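Local coordinates for protein fasciclin I (Drosophila melanogaster, PDB 1O70) that serves as a neural cell adhesion molecule, represented here by its third and fourth FAS1 domains, at residues F113-R116 against D121-I124. Sequence-based numbering, arbitrary orientation.
Sequences FNVR and DTVI. With NAG (2-acetamido-2-deoxy-beta-D-glucopyranose), chain B; NAG (2-acetamido-2-deoxy-beta-D-glucopyranose), chain C.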
ATOM      1  N   PHE A 113      -5.231  -5.815   8.211  1.00 30.50           N
ATOM      2  CA  PHE A 113      -6.629  -6.092   7.939  1.00 33.60           C
ATOM      3  C   PHE A 113      -7.576  -5.055   8.506  1.00 35.87           C
ATOM      4  O   PHE A 113      -7.212  -4.235   9.351  1.00 38.10           O
ATOM      5  CB  PHE A 113      -7.020  -7.459   8.525  1.00 33.05           C
ATOM      6  CG  PHE A 113      -6.136  -8.595   8.094  1.00 31.59           C
ATOM      7  CD1 PHE A 113      -4.855  -8.728   8.606  1.00 31.13           C
ATOM      8  CD2 PHE A 113      -6.584  -9.529   7.167  1.00 32.45           C
ATOM      9  CE1 PHE A 113      -4.029  -9.772   8.203  1.00 30.51           C
ATOM     10  CE2 PHE A 113      -5.764 -10.577   6.757  1.00 33.05           C
ATOM     11  CZ  PHE A 113      -4.483 -10.694   7.279  1.00 32.31           C
ATOM     12  N   ASN A 114      -8.808  -5.113   8.025  1.00 36.84           N
ATOM     13  CA  ASN A 114      -9.865  -4.247   8.500  1.00 37.49           C
ATOM     14  C   ASN A 114     -11.055  -5.163   8.731  1.00 38.70           C
ATOM     15  O   ASN A 114     -11.429  -5.933   7.842  1.00 38.05           O
ATOM     16  CB  ASN A 114     -10.237  -3.191   7.469  1.00 39.33           C
ATOM     17  CG  ASN A 114     -11.361  -2.298   7.954  1.00 40.59           C
ATOM     18  OD1 ASN A 114     -11.254  -1.678   9.011  1.00 42.23           O
ATOM     19  ND2 ASN A 114     -12.444  -2.231   7.190  1.00 42.04           N
ATOM     20  N   VAL A 115     -11.642  -5.084   9.924  1.00 39.97           N
ATOM     21  CA  VAL A 115     -12.789  -5.913  10.277  1.00 40.97           C
ATOM     22  C   VAL A 115     -14.036  -5.086  10.561  1.00 43.70           C
ATOM     23  O   VAL A 115     -13.987  -4.134  11.340  1.00 44.25           O
ATOM     24  CB  VAL A 115     -12.496  -6.774  11.526  1.00 39.61           C
ATOM     25  CG1 VAL A 115     -13.738  -7.569  11.905  1.00 39.59           C
ATOM     26  CG2 VAL A 115     -11.322  -7.717  11.259  1.00 37.73           C
ATOM     27  N   ARG A 116     -15.144  -5.457   9.925  1.00 45.77           N
ATOM     28  CA  ARG A 116     -16.430  -4.781  10.108  1.00 47.61           C
ATOM     29  C   ARG A 116     -17.509  -5.785  10.512  1.00 48.24           C
ATOM     30  O   ARG A 116     -17.489  -6.932  10.069  1.00 48.14           O
ATOM     31  CB  ARG A 116     -16.887  -4.119   8.815  1.00 50.28           C
ATOM     32  CG  ARG A 116     -16.046  -2.981   8.319  1.00 54.89           C
ATOM     33  CD  ARG A 116     -16.404  -2.730   6.861  1.00 59.18           C
ATOM     34  NE  ARG A 116     -17.854  -2.648   6.685  1.00 61.83           N
ATOM     35  CZ  ARG A 116     -18.466  -2.708   5.507  1.00 63.55           C
ATOM     36  NH1 ARG A 116     -17.753  -2.854   4.396  1.00 63.41           N
ATOM     37  NH2 ARG A 116     -19.790  -2.609   5.440  1.00 62.89           N
ATOM     38  N   ASP A 121     -22.281 -11.458   9.610  1.00 56.98           N
ATOM     39  CA  ASP A 121     -22.230 -10.207   8.873  1.00 56.73           C
ATOM     40  C   ASP A 121     -20.821  -9.655   8.786  1.00 54.77           C
ATOM     41  O   ASP A 121     -20.578  -8.639   8.129  1.00 53.95           O
ATOM     42  CB  ASP A 121     -23.150  -9.188   9.527  1.00 58.75           C
ATOM     43  CG  ASP A 121     -24.584  -9.390   9.134  1.00 61.72           C
ATOM     44  OD1 ASP A 121     -24.892  -9.180   7.936  1.00 63.08           O
ATOM     45  OD2 ASP A 121     -25.395  -9.770  10.010  1.00 63.14           O
ATOM     46  N   THR A 122     -19.899 -10.340   9.450  1.00 51.39           N
ATOM     47  CA  THR A 122     -18.511  -9.935   9.461  1.00 49.07           C
ATOM     48  C   THR A 122     -17.927  -9.780   8.066  1.00 46.70           C
ATOM     49  O   THR A 122     -18.144 -10.614   7.183  1.00 46.16           O
ATOM     50  CB  THR A 122     -17.644 -10.948  10.226  1.00 50.26           C
ATOM     51  OG1 THR A 122     -18.168 -11.124  11.547  1.00 50.43           O
ATOM     52  CG2 THR A 122     -16.207 -10.455  10.311  1.00 50.47           C
ATOM     53  N   VAL A 123     -17.204  -8.686   7.872  1.00 43.50           N
ATOM     54  CA  VAL A 123     -16.551  -8.424   6.605  1.00 40.54           C
ATOM     55  C   VAL A 123     -15.092  -8.158   6.906  1.00 39.15           C
ATOM     56  O   VAL A 123     -14.744  -7.220   7.632  1.00 37.91           O
ATOM     57  CB  VAL A 123     -17.156  -7.216   5.874  1.00 40.94           C
ATOM     58  CG1 VAL A 123     -16.223  -6.769   4.741  1.00 38.11           C
ATOM     59  CG2 VAL A 123     -18.506  -7.606   5.288  1.00 36.65           C
ATOM     60  N   ILE A 124     -14.241  -9.011   6.359  1.00 37.67           N
ATOM     61  CA  ILE A 124     -12.809  -8.881   6.562  1.00 36.21           C
ATOM     62  C   ILE A 124     -12.116  -8.587   5.251  1.00 33.83           C
ATOM     63  O   ILE A 124     -12.305  -9.296   4.260  1.00 33.18           O
ATOM     64  CB  ILE A 124     -12.212 -10.169   7.123  1.00 37.38           C
ATOM     65  CG1 ILE A 124     -12.968 -10.563   8.393  1.00 39.53           C
ATOM     66  CG2 ILE A 124     -10.729  -9.973   7.417  1.00 36.42           C
ATOM     67  CD1 ILE A 124     -12.850 -12.040   8.733  1.00 41.32           C
TER
HETATM   68  C1  NAG B   2     -14.574   0.261   3.876  1.00 43.85           C
HETATM   69  C2  NAG B   2     -16.089   0.256   3.887  1.00 46.40           C
HETATM   70  C3  NAG B   2     -16.584   1.461   4.687  1.00 48.01           C
HETATM   71  C4  NAG B   2     -15.967   1.403   6.099  1.00 48.72           C
HETATM   72  C5  NAG B   2     -14.437   1.253   6.047  1.00 47.73           C
HETATM   73  C6  NAG B   2     -13.880   0.959   7.434  1.00 48.81           C
HETATM   74  C7  NAG B   2     -17.304  -0.695   2.040  1.00 51.05           C
HETATM   75  C8  NAG B   2     -18.564  -0.344   1.261  1.00 52.87           C
HETATM   76  N2  NAG B   2     -16.591   0.314   2.529  1.00 49.33           N
HETATM   77  O3  NAG B   2     -17.994   1.432   4.749  1.00 48.59           O
HETATM   78  O4  NAG B   2     -16.309   2.558   6.858  1.00 51.53           O
HETATM   79  O5  NAG B   2     -14.061   0.139   5.209  1.00 45.33           O
HETATM   80  O6  NAG B   2     -14.538  -0.168   8.009  1.00 49.57           O
HETATM   81  O7  NAG B   2     -16.984  -1.871   2.197  1.00 49.94           O
HETATM   82  C1  NAG C   1     -10.633  -2.226   1.384  1.00 30.49           C
HETATM   83  C2  NAG C   1     -10.451  -1.624   2.774  1.00 29.80           C
HETATM   84  C3  NAG C   1     -11.823  -1.515   3.447  1.00 31.99           C
HETATM   85  C4  NAG C   1     -12.805  -0.720   2.564  1.00 33.32           C
HETATM   86  C5  NAG C   1     -12.824  -1.328   1.147  1.00 33.84           C
HETATM   87  C6  NAG C   1     -13.673  -0.568   0.153  1.00 32.77           C
HETATM   88  C7  NAG C   1      -8.428  -2.013   4.023  1.00 31.49           C
HETATM   89  C8  NAG C   1      -7.606  -2.954   4.893  1.00 28.91           C
HETATM   90  N2  NAG C   1      -9.590  -2.472   3.570  1.00 31.86           N
HETATM   91  O3  NAG C   1     -11.696  -0.927   4.730  1.00 28.73           O
HETATM   92  O4  NAG C   1     -14.128  -0.808   3.129  1.00 38.19           O
HETATM   93  O5  NAG C   1     -11.491  -1.390   0.604  1.00 31.45           O
HETATM   94  O6  NAG C   1     -13.328   0.809   0.143  1.00 37.64           O
HETATM   95  O7  NAG C   1      -8.012  -0.889   3.764  1.00 30.72           O
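Arg-116 and Val-123 form an antiparallel hydrogen-bonded pair that closes the hairpin near its turn: Arg-116 N gives to Val-123 O at 2.9 Å, and Val-123 N returns to Arg-116 O at 2.8 Å. Val-115 and Ile-124 follow as a non-hydrogen-bonded pair, their CA atoms 4.8 Å apart. The Arg-116 side chain illustrates how a strand residue can serve both partner strand and glycan. Its CB lies 4.0 Å from Val-123 O; CG and CD then run past O6 of the outer N-acetylglucosamine. A bend at chi3 (49°) turns the guanidinium alongside this sugar, whose O3 stands over one face, while NH1 passes 4.2 Å from Val-123 CG1 and points to the acetamido oxygen O7. Asn-114, on the same side of the sheet, donates from ND2 to O6 of that sugar over 3.1 Å, in a nearly straight bond (168°). An alanine in place of Arg-116 would probably deprive the outer sugar of its flat cationic neighbour and uncover Val-123 CG1. Across the sheet, Phe-113 CD2 meets Ile-124 CG2 at 4.2 Å, and the Val-115 and Thr-122 methyls touch. This apolar side faces helix 88-94, through Ile-91 and Val-88, whereas the glycan of Asn-132 lies against the other; strand 131-141 continues the FAS1 sheet beyond 123-128.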